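Local coordinates for protein arginase (Glaciozyma antarctica, PDB 5YNL) that probably hydrolyses L-arginine to L-ornithine and urea, as arginases do, as a cold-adapted enzyme of a psychrophilic yeast, at residues Ala58-Cys63 / Gly85-Ile90; Pro78-Glu83 / Gln344-Gly349; Ile228-Leu233 / Lys242-Asn247; Met268-Val273 / Glu316-Thr321. All coordinates share one frame; numbering follows the deposited sequence.

Interaction 1. Residues Ala58-Cys63 / Gly85-Ile90; sequences AGIVGC and GLLNDI
Ile60 of the parallel arginase sheet meets Leu87 and Ile90 of the helix 86-92, which packs on the sheet near its edge and runs back along strand 57-63. The axes of the two short segments are nearly antiparallel, at 168°, with a closest approach of 10.9 Å. The tight part is apolar and centres on one methyl group: Ile60 CD1 lies 3.5 Å from Leu87 CD1, the two side chains crossing obliquely. Ile60 CG1 stands opposite the carbonyl carbon (chi1 -70°), and a fully extended chi2 carries CD1 out to the helix. Val97 and Phe99 of the edge strand 96-99 also touch Ile60, which is buried.

The outer side of the helix is looser. Leu87, although partly exposed, sends CD1 inward, whereas Asn88 is exposed to solvent and the partly exposed Asp89, which does not touch the strand, forms salt bridges with Arg350 and Arg354. Gly85, which closes the preceding helix in a Schellman motif and caps the next, accepts the backbone bond from Asp89 N. Near the start of the strand, Ile90 divides its two branches: CD1 meets Ile60 CD1 tip to tip at 4.1 Å, while Ile90 CG2 rests 3.8 Å from Ala58 CB.

Interaction 2. Residues Pro78-Glu83 / Gln344-Gly349; sequences PLQLIE and QTVDVG
Leu81 and Val346 form the middle of a helix-helix contact in which the last turn of helix 77-83 crosses the first turn of helix 345-356. The short axes pass at 9.3 Å with a crossing angle of -69°, and the alpha carbons of Leu81 and Val346 come within 5.2 Å.

The apolar contacts centre on the two methyls of Val346. Leu81 and Val346 slide past each other in opposite directions, bringing Leu81 CD1 to 3.8 Å from Val346 CG1; the same valine methyl also reaches the Leu81 backbone, 3.6 Å from its CA. The other valine branch, CG2, packs 3.7 Å from Gln80 CB, the two side chains crossing at about a right angle. With CG1 anti to the backbone N (chi1 167°), Val346 has one methyl for each of its two neighbours.

Contacts with the backbone make up the second group. Leu81 CD2 packs 3.9 Å from Gly349 C, directly against a backbone that carries no side chain. Leu81 CD1 also approaches Val346 O.

Two polar side chains of the 344-349 segment have partners outside the contact: Thr345 OG1 is bonded to Ile332 O, and Asp347 forms a salt bridge with Arg350. The chemistry therefore implies cohesion by shape and apolar burial, with glycine making room for the leucine.

Interaction 3. Residues Ile228-Leu233 / Lys242-Asn247; sequences IVYIGL and KILKDN
The ring of Tyr230 meets Leu244 obliquely, its CE2 atom 3.9 Å from Leu244 CD2. On one face of the ring, towards the rim, lies CG1 of Ile228, 4.1 Å above the plane and from the same strand. Trp176, on the adjacent strand 173-177, makes an edge-to-face pair with the tyrosine, and Ile183, Val199 and Cys251 also touch it. Tyr230 OH has a weak hydrogen bond to Ala181 O, so its polar end has a partner among largely apolar neighbours.

Leu244 is the single residue of the helix that touches the strand segment. Its CG lies opposite the carbonyl carbon (chi1 -66°) and an extended chi2 directs the two methyls to the 228-233 segment, where they part: CD2 goes to the tyrosine, and CD1 makes a longer contact of 4.3 Å with Leu233 CD1. Leu233 follows Gly232, whose positive phi of 105° turns the chain at a corner and suits a glycine.

The second flat group, the amide of Asn247, folds back on its own helix. Its ND2 donates to Ile243 O at 2.8 Å in an almost straight bond, with the oxygen in the amide plane. Asn247 N bonds to this same oxygen, so a double grip closes the last helical turn.

The contact belongs to a beta-alpha-beta unit, strand 228-233, helix 241-246 and strand 250-253, at one edge of the parallel alpha/beta sheet of the arginase fold.

Interaction 4. Residues Met268-Val273 / Glu316-Thr321; sequences MALDHV and EAIAET
Two helices that cover the same face of the central parallel sheet, 254-273 and 308-320, meet near their C-terminal ends through Leu270, Thr321 and Ile318. The contact is modest and apolar. Leu270 bridges between the helices with both methyls: CD1 meets Thr321 CG2 at 4.0 Å, the two side chains reaching toward each other tip to tip, while CD2 lies a looser 4.5 Å from Ile318 CD1. Extension at chi2 (173°) gives the leucine the length to span the gap, for the alpha carbons of Leu270 and Ile318 are 8.5 Å apart.

Thr321 has a divided role. Its methyl faces Leu270, whereas its hydroxyl, placed between the backbone N and the carbonyl carbon by a chi1 of 83°, turns back to the helix. There OG1 donates to Ile318 O at 3.0 Å, in the carbonyl plane. Thr321 N uses the same acceptor, so Ile318 O is gripped twice by Thr321, and OG1 is also bonded to Leu323 N just beyond. These bonds help fix the rotation of the threonine and with it the position of the methyl.

Arg277, which Leu270 touches, is salt-bridged to Asp271. Beneath the pair runs strand 173-177, whose Ile175 touches both Leu270 and Ile318, while Ala269 and Val273 of helix 254-273 pack on the next strand, 228-233.

The four contacts fall into two touching pairs. Interactions 1 and 2, centres about 10 Å apart, share consecutive elements, strand 57-63, helix 77-83 and helix 86-92, the last partner of interaction 2 being the distant helix 345-356; Leu86 CB lies 3.4 Å from Leu81 O. Interactions 3 and 4, centres about 17 Å apart, join where Val229 CG1 packs 3.8 Å from Ala269 CB. The pairs lie well apart: the centres of interactions 1 and 3 are about 30 Å apart, on opposite sides of the chain's centre, yet both reach the same sheet. Interaction 2 closes a long loop of chain in which interactions 3 and 4 are nested. All four are packing contacts of the arginase scaffold.

Interaction 1. Residues Ala58-Cys63 / Gly85-Ile90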
# COMPACT_ATOMS: atom_id res chain seq x y z
N ALA A 58 0.77 -13.35 9.72
CA ALA A 58 0.28 -12.54 8.61
C ALA A 58 -1.19 -12.22 8.86
O ALA A 58 -2.01 -13.13 8.95
CB ALA A 58 0.44 -13.29 7.26
N GLY A 59 -1.51 -10.94 9.00
CA GLY A 59 -2.90 -10.53 9.13
C GLY A 59 -3.48 -10.34 7.74
O GLY A 59 -2.85 -9.74 6.86
N ILE A 60 -4.69 -10.84 7.53
CA ILE A 60 -5.29 -10.72 6.22
C ILE A 60 -6.62 -9.98 6.31
O ILE A 60 -7.55 -10.44 6.99
CB ILE A 60 -5.47 -12.10 5.55
CG1 ILE A 60 -4.09 -12.66 5.16
CG2 ILE A 60 -6.36 -12.00 4.31
CD1 ILE A 60 -4.15 -14.00 4.50
N VAL A 61 -6.70 -8.82 5.65
CA VAL A 61 -7.98 -8.12 5.56
C VAL A 61 -8.35 -7.83 4.11
O VAL A 61 -7.63 -7.13 3.39
CB VAL A 61 -8.10 -6.87 6.53
CG1 VAL A 61 -7.02 -6.88 7.63
CG2 VAL A 61 -8.08 -5.55 5.77
N GLY A 62 -9.46 -8.41 3.67
CA GLY A 62 -9.94 -8.17 2.33
C GLY A 62 -11.07 -7.17 2.35
O GLY A 62 -11.93 -7.21 3.23
N CYS A 63 -11.07 -6.26 1.38
CA CYS A 63 -12.18 -5.33 1.20
C CYS A 63 -12.49 -5.12 -0.29
O CYS A 63 -11.75 -4.42 -0.99
CB CYS A 63 -11.89 -3.99 1.87
SG CYS A 63 -12.98 -2.66 1.29
N GLY A 85 -5.23 -19.93 -3.26
CA GLY A 85 -4.20 -20.61 -2.51
C GLY A 85 -3.23 -19.65 -1.83
O GLY A 85 -2.20 -20.08 -1.29
N LEU A 86 -3.54 -18.36 -1.83
CA LEU A 86 -2.68 -17.39 -1.16
C LEU A 86 -2.42 -17.77 0.30
O LEU A 86 -1.28 -17.63 0.80
CB LEU A 86 -3.30 -16.00 -1.21
CG LEU A 86 -2.45 -15.01 -0.42
CD1 LEU A 86 -1.15 -14.80 -1.18
CD2 LEU A 86 -3.19 -13.70 -0.15
N LEU A 87 -3.46 -18.23 0.99
CA LEU A 87 -3.37 -18.57 2.39
C LEU A 87 -2.34 -19.68 2.60
O LEU A 87 -1.48 -19.59 3.49
CB LEU A 87 -4.74 -18.97 2.96
CG LEU A 87 -5.57 -17.89 3.65
CD1 LEU A 87 -5.72 -16.66 2.77
CD2 LEU A 87 -6.93 -18.43 3.99
N ASN A 88 -2.44 -20.72 1.78
CA ASN A 88 -1.50 -21.84 1.82
C ASN A 88 -0.06 -21.42 1.44
O ASN A 88 0.91 -21.85 2.07
CB ASN A 88 -2.03 -22.97 0.92
CG ASN A 88 -1.33 -24.29 1.16
OD1 ASN A 88 -1.62 -24.99 2.14
ND2 ASN A 88 -0.42 -24.65 0.27
N ASP A 89 0.08 -20.55 0.43
CA ASP A 89 1.39 -20.01 0.07
C ASP A 89 2.07 -19.34 1.25
O ASP A 89 3.25 -19.56 1.51
CB ASP A 89 1.26 -18.98 -1.07
CG ASP A 89 0.97 -19.62 -2.41
OD1 ASP A 89 1.13 -20.85 -2.53
OD2 ASP A 89 0.61 -18.88 -3.35
N ILE A 90 1.30 -18.54 1.97
CA ILE A 90 1.81 -17.76 3.09
C ILE A 90 2.26 -18.70 4.21
O ILE A 90 3.34 -18.53 4.79
CB ILE A 90 0.74 -16.75 3.59
CG1 ILE A 90 0.56 -15.61 2.58
CG2 ILE A 90 1.12 -16.16 4.93
CD1 ILE A 90 -0.39 -14.51 3.05

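Interaction 2. Residues Pro78-Glu83 / Gln344-Gly349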
# COMPACT_ATOMS: atom_id res chain seq x y z
N PRO A 78 -9.97 -9.66 -4.43
CA PRO A 78 -9.52 -10.15 -3.13
C PRO A 78 -10.06 -11.55 -2.81
O PRO A 78 -9.31 -12.34 -2.22
CB PRO A 78 -10.08 -9.11 -2.16
CG PRO A 78 -10.05 -7.82 -2.96
CD PRO A 78 -10.41 -8.25 -4.37
N LEU A 79 -11.31 -11.86 -3.19
CA LEU A 79 -11.86 -13.19 -2.93
C LEU A 79 -11.16 -14.23 -3.80
O LEU A 79 -10.80 -15.29 -3.30
CB LEU A 79 -13.39 -13.24 -3.12
CG LEU A 79 -14.13 -14.56 -2.80
CD1 LEU A 79 -13.85 -15.07 -1.39
CD2 LEU A 79 -15.65 -14.47 -3.02
N GLN A 80 -10.95 -13.94 -5.08
CA GLN A 80 -10.30 -14.89 -5.98
C GLN A 80 -8.90 -15.26 -5.50
O GLN A 80 -8.54 -16.43 -5.45
CB GLN A 80 -10.21 -14.35 -7.41
CG GLN A 80 -11.54 -14.11 -8.06
CD GLN A 80 -11.54 -14.45 -9.54
OE1 GLN A 80 -10.53 -14.89 -10.10
NE2 GLN A 80 -12.69 -14.27 -10.17
N LEU A 81 -8.12 -14.24 -5.17
CA LEU A 81 -6.77 -14.42 -4.62
C LEU A 81 -6.80 -15.36 -3.42
O LEU A 81 -5.95 -16.25 -3.28
CB LEU A 81 -6.19 -13.06 -4.22
CG LEU A 81 -4.68 -12.92 -4.10
CD1 LEU A 81 -3.96 -14.07 -4.79
CD2 LEU A 81 -4.26 -11.60 -4.72
N ILE A 82 -7.80 -15.17 -2.56
CA ILE A 82 -7.98 -15.97 -1.36
C ILE A 82 -8.36 -17.40 -1.72
O ILE A 82 -7.87 -18.37 -1.10
CB ILE A 82 -9.03 -15.33 -0.43
CG1 ILE A 82 -8.37 -14.24 0.42
CG2 ILE A 82 -9.66 -16.37 0.46
CD1 ILE A 82 -9.35 -13.23 1.04
N GLU A 83 -9.22 -17.54 -2.73
CA GLU A 83 -9.61 -18.84 -3.27
C GLU A 83 -8.43 -19.55 -3.94
O GLU A 83 -8.41 -20.77 -4.01
CB GLU A 83 -10.71 -18.65 -4.32
CG GLU A 83 -12.06 -18.16 -3.83
CD GLU A 83 -13.03 -17.98 -5.00
OE1 GLU A 83 -13.04 -18.83 -5.93
OE2 GLU A 83 -13.76 -16.98 -5.01
N GLN A 344 -4.93 -13.13 -15.15
CA GLN A 344 -3.87 -13.68 -14.31
C GLN A 344 -3.28 -12.55 -13.47
O GLN A 344 -2.07 -12.47 -13.26
CB GLN A 344 -2.78 -14.35 -15.14
N THR A 345 -4.17 -11.68 -13.00
CA THR A 345 -3.81 -10.62 -12.06
C THR A 345 -4.06 -11.12 -10.62
O THR A 345 -3.75 -10.45 -9.64
CB THR A 345 -4.58 -9.33 -12.41
OG1 THR A 345 -4.56 -8.40 -11.32
CG2 THR A 345 -6.01 -9.70 -12.79
N VAL A 346 -4.61 -12.33 -10.50
CA VAL A 346 -4.68 -13.03 -9.23
C VAL A 346 -3.34 -13.70 -8.96
O VAL A 346 -2.78 -13.56 -7.87
CB VAL A 346 -5.81 -14.08 -9.24
CG1 VAL A 346 -5.69 -15.02 -8.05
CG2 VAL A 346 -7.16 -13.40 -9.24
N ASP A 347 -2.83 -14.42 -9.94
CA ASP A 347 -1.52 -15.05 -9.82
C ASP A 347 -0.41 -14.00 -9.62
O ASP A 347 0.57 -14.25 -8.93
CB ASP A 347 -1.21 -15.90 -11.06
CG ASP A 347 -2.12 -17.12 -11.18
OD1 ASP A 347 -2.47 -17.71 -10.12
OD2 ASP A 347 -2.46 -17.49 -12.33
N VAL A 348 -0.58 -12.83 -10.23
CA VAL A 348 0.40 -11.77 -10.05
C VAL A 348 0.35 -11.29 -8.61
O VAL A 348 1.39 -11.18 -7.95
CB VAL A 348 0.16 -10.60 -11.01
CG1 VAL A 348 0.86 -9.36 -10.53
CG2 VAL A 348 0.60 -10.95 -12.40
N GLY A 349 -0.86 -11.00 -8.12
CA GLY A 349 -1.05 -10.51 -6.76
C GLY A 349 -0.47 -11.51 -5.78
O GLY A 349 0.25 -11.15 -4.85

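Interaction 3. Residues Ile228-Leu233 / Lys242-Asn247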
# COMPACT_ATOMS: atom_id res chain seq x y z
N ILE A 228 6.31 9.92 2.67
CA ILE A 228 5.74 9.22 1.52
C ILE A 228 6.62 9.32 0.28
O ILE A 228 7.23 10.37 0.03
CB ILE A 228 4.27 9.67 1.21
CG1 ILE A 228 3.74 9.00 -0.07
CG2 ILE A 228 4.15 11.19 1.19
CD1 ILE A 228 2.26 9.29 -0.40
N VAL A 229 6.71 8.21 -0.47
CA VAL A 229 7.38 8.21 -1.77
C VAL A 229 6.55 7.44 -2.80
O VAL A 229 5.92 6.41 -2.47
CB VAL A 229 8.87 7.72 -1.67
CG1 VAL A 229 8.94 6.25 -1.28
CG2 VAL A 229 9.62 7.97 -2.97
N TYR A 230 6.52 7.96 -4.02
CA TYR A 230 5.72 7.40 -5.10
C TYR A 230 6.63 6.74 -6.14
O TYR A 230 7.65 7.32 -6.57
CB TYR A 230 4.93 8.51 -5.79
CG TYR A 230 3.74 9.06 -5.03
CD1 TYR A 230 2.52 8.40 -5.03
CD2 TYR A 230 3.82 10.26 -4.34
CE1 TYR A 230 1.43 8.90 -4.35
CE2 TYR A 230 2.72 10.77 -3.66
CZ TYR A 230 1.53 10.08 -3.67
OH TYR A 230 0.44 10.57 -3.00
N ILE A 231 6.27 5.53 -6.55
CA ILE A 231 6.98 4.80 -7.59
C ILE A 231 5.96 4.32 -8.59
O ILE A 231 4.98 3.65 -8.19
CB ILE A 231 7.67 3.56 -7.01
CG1 ILE A 231 8.74 4.01 -6.00
CG2 ILE A 231 8.29 2.72 -8.13
CD1 ILE A 231 9.28 2.91 -5.10
N GLY A 232 6.19 4.60 -9.88
CA GLY A 232 5.36 4.10 -10.96
C GLY A 232 4.42 5.12 -11.58
O GLY A 232 3.66 4.80 -12.50
N LEU A 233 4.48 6.36 -11.09
CA LEU A 233 3.58 7.41 -11.55
C LEU A 233 3.65 7.65 -13.07
O LEU A 233 4.74 7.58 -13.69
CB LEU A 233 3.84 8.72 -10.80
CG LEU A 233 3.50 8.80 -9.31
CD1 LEU A 233 3.80 10.23 -8.80
CD2 LEU A 233 2.05 8.44 -9.04
N LYS A 242 0.88 20.11 -8.92
CA LYS A 242 1.20 21.27 -8.09
C LYS A 242 1.24 20.91 -6.60
O LYS A 242 2.14 21.33 -5.88
CB LYS A 242 0.20 22.42 -8.32
N ILE A 243 0.25 20.14 -6.16
CA ILE A 243 0.17 19.71 -4.76
C ILE A 243 1.43 18.94 -4.36
O ILE A 243 1.99 19.13 -3.28
CB ILE A 243 -1.09 18.83 -4.51
CG1 ILE A 243 -2.38 19.65 -4.68
CG2 ILE A 243 -1.06 18.21 -3.13
CD1 ILE A 243 -3.67 18.84 -4.48
N LEU A 244 1.89 18.07 -5.27
CA LEU A 244 3.06 17.23 -5.04
C LEU A 244 4.32 18.08 -4.83
O LEU A 244 5.14 17.77 -3.97
CB LEU A 244 3.27 16.25 -6.20
CG LEU A 244 2.25 15.13 -6.49
CD1 LEU A 244 2.74 14.28 -7.64
CD2 LEU A 244 2.03 14.25 -5.29
N LYS A 245 4.46 19.13 -5.63
CA LYS A 245 5.65 19.97 -5.55
C LYS A 245 5.59 20.97 -4.39
O LYS A 245 6.62 21.32 -3.81
CB LYS A 245 5.86 20.72 -6.88
N ASP A 246 4.38 21.44 -4.06
CA ASP A 246 4.19 22.35 -2.95
C ASP A 246 4.57 21.69 -1.62
O ASP A 246 5.11 22.33 -0.73
CB ASP A 246 2.74 22.84 -2.88
CG ASP A 246 2.40 23.85 -3.98
OD1 ASP A 246 3.31 24.30 -4.70
OD2 ASP A 246 1.20 24.19 -4.10
N ASN A 247 4.29 20.39 -1.50
CA ASN A 247 4.56 19.68 -0.26
C ASN A 247 5.86 18.88 -0.30
O ASN A 247 6.15 18.11 0.60
CB ASN A 247 3.38 18.77 0.11
CG ASN A 247 2.11 19.56 0.38
OD1 ASN A 247 1.82 19.91 1.53
ND2 ASN A 247 1.35 19.84 -0.67

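Interaction 4. Residues Met268-Val273 / Glu316-Thr321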
# COMPACT_ATOMS: atom_id res chain seq x y z
N MET A 268 16.85 4.75 -3.86
CA MET A 268 16.68 6.19 -3.64
C MET A 268 15.39 6.46 -2.85
O MET A 268 15.32 7.39 -2.03
CB MET A 268 16.63 6.93 -4.98
CG MET A 268 17.99 7.08 -5.66
SD MET A 268 17.90 7.78 -7.32
CE MET A 268 17.37 9.46 -7.02
N ALA A 269 14.38 5.62 -3.09
CA ALA A 269 13.10 5.75 -2.41
C ALA A 269 13.31 5.40 -0.97
O ALA A 269 12.91 6.16 -0.09
CB ALA A 269 12.06 4.85 -3.02
N LEU A 270 13.96 4.27 -0.71
CA LEU A 270 14.34 3.92 0.68
C LEU A 270 15.20 4.99 1.34
O LEU A 270 14.95 5.37 2.49
CB LEU A 270 15.02 2.54 0.75
CG LEU A 270 14.06 1.36 0.52
CD1 LEU A 270 14.84 0.04 0.45
CD2 LEU A 270 13.02 1.29 1.64
N ASP A 271 16.19 5.51 0.62
CA ASP A 271 17.02 6.55 1.24
C ASP A 271 16.25 7.84 1.51
O ASP A 271 16.65 8.61 2.35
CB ASP A 271 18.28 6.86 0.42
CG ASP A 271 19.17 5.66 0.26
OD1 ASP A 271 18.96 4.66 0.98
OD2 ASP A 271 20.07 5.71 -0.60
N HIS A 272 15.16 8.09 0.79
CA HIS A 272 14.44 9.32 1.07
C HIS A 272 13.56 9.19 2.31
O HIS A 272 13.62 10.04 3.19
CB HIS A 272 13.62 9.80 -0.13
CG HIS A 272 12.94 11.11 0.10
ND1 HIS A 272 13.63 12.30 0.21
CD2 HIS A 272 11.63 11.42 0.27
CE1 HIS A 272 12.78 13.28 0.41
NE2 HIS A 272 11.56 12.78 0.45
N VAL A 273 12.77 8.11 2.41
CA VAL A 273 11.85 8.02 3.54
C VAL A 273 12.44 7.26 4.72
O VAL A 273 11.95 7.35 5.84
CB VAL A 273 10.46 7.41 3.14
CG1 VAL A 273 9.74 8.32 2.16
CG2 VAL A 273 10.63 6.00 2.57
N GLU A 316 10.48 -7.61 -3.36
CA GLU A 316 11.65 -8.31 -2.85
C GLU A 316 12.54 -7.33 -2.10
O GLU A 316 12.93 -7.59 -0.96
CB GLU A 316 12.43 -8.99 -3.98
CG GLU A 316 13.10 -10.30 -3.59
CD GLU A 316 13.45 -11.18 -4.80
OE1 GLU A 316 13.10 -10.82 -5.96
OE2 GLU A 316 14.10 -12.26 -4.58
N ALA A 317 12.83 -6.20 -2.73
CA ALA A 317 13.80 -5.25 -2.20
C ALA A 317 13.34 -4.78 -0.84
O ALA A 317 14.14 -4.71 0.11
CB ALA A 317 13.98 -4.07 -3.14
N ILE A 318 12.04 -4.51 -0.75
CA ILE A 318 11.44 -4.09 0.51
C ILE A 318 11.56 -5.26 1.49
O ILE A 318 11.90 -5.06 2.66
CB ILE A 318 9.97 -3.72 0.33
CG1 ILE A 318 9.82 -2.23 -0.02
CG2 ILE A 318 9.19 -3.98 1.64
CD1 ILE A 318 10.83 -1.65 -0.95
N ALA A 319 11.32 -6.48 1.01
CA ALA A 319 11.35 -7.65 1.89
C ALA A 319 12.73 -7.84 2.50
O ALA A 319 12.84 -8.18 3.69
CB ALA A 319 10.90 -8.92 1.15
N GLU A 320 13.77 -7.61 1.70
CA GLU A 320 15.12 -7.85 2.22
C GLU A 320 15.48 -6.92 3.39
O GLU A 320 16.36 -7.25 4.19
CB GLU A 320 16.20 -7.86 1.11
CG GLU A 320 16.73 -6.48 0.67
CD GLU A 320 17.84 -6.56 -0.39
OE1 GLU A 320 18.05 -5.55 -1.11
OE2 GLU A 320 18.52 -7.61 -0.53
N THR A 321 14.79 -5.78 3.52
CA THR A 321 15.10 -4.84 4.62
C THR A 321 14.66 -5.31 6.00
O THR A 321 15.16 -4.81 7.01
CB THR A 321 14.49 -3.43 4.42
OG1 THR A 321 13.14 -3.45 4.86
CG2 THR A 321 14.55 -3.02 2.96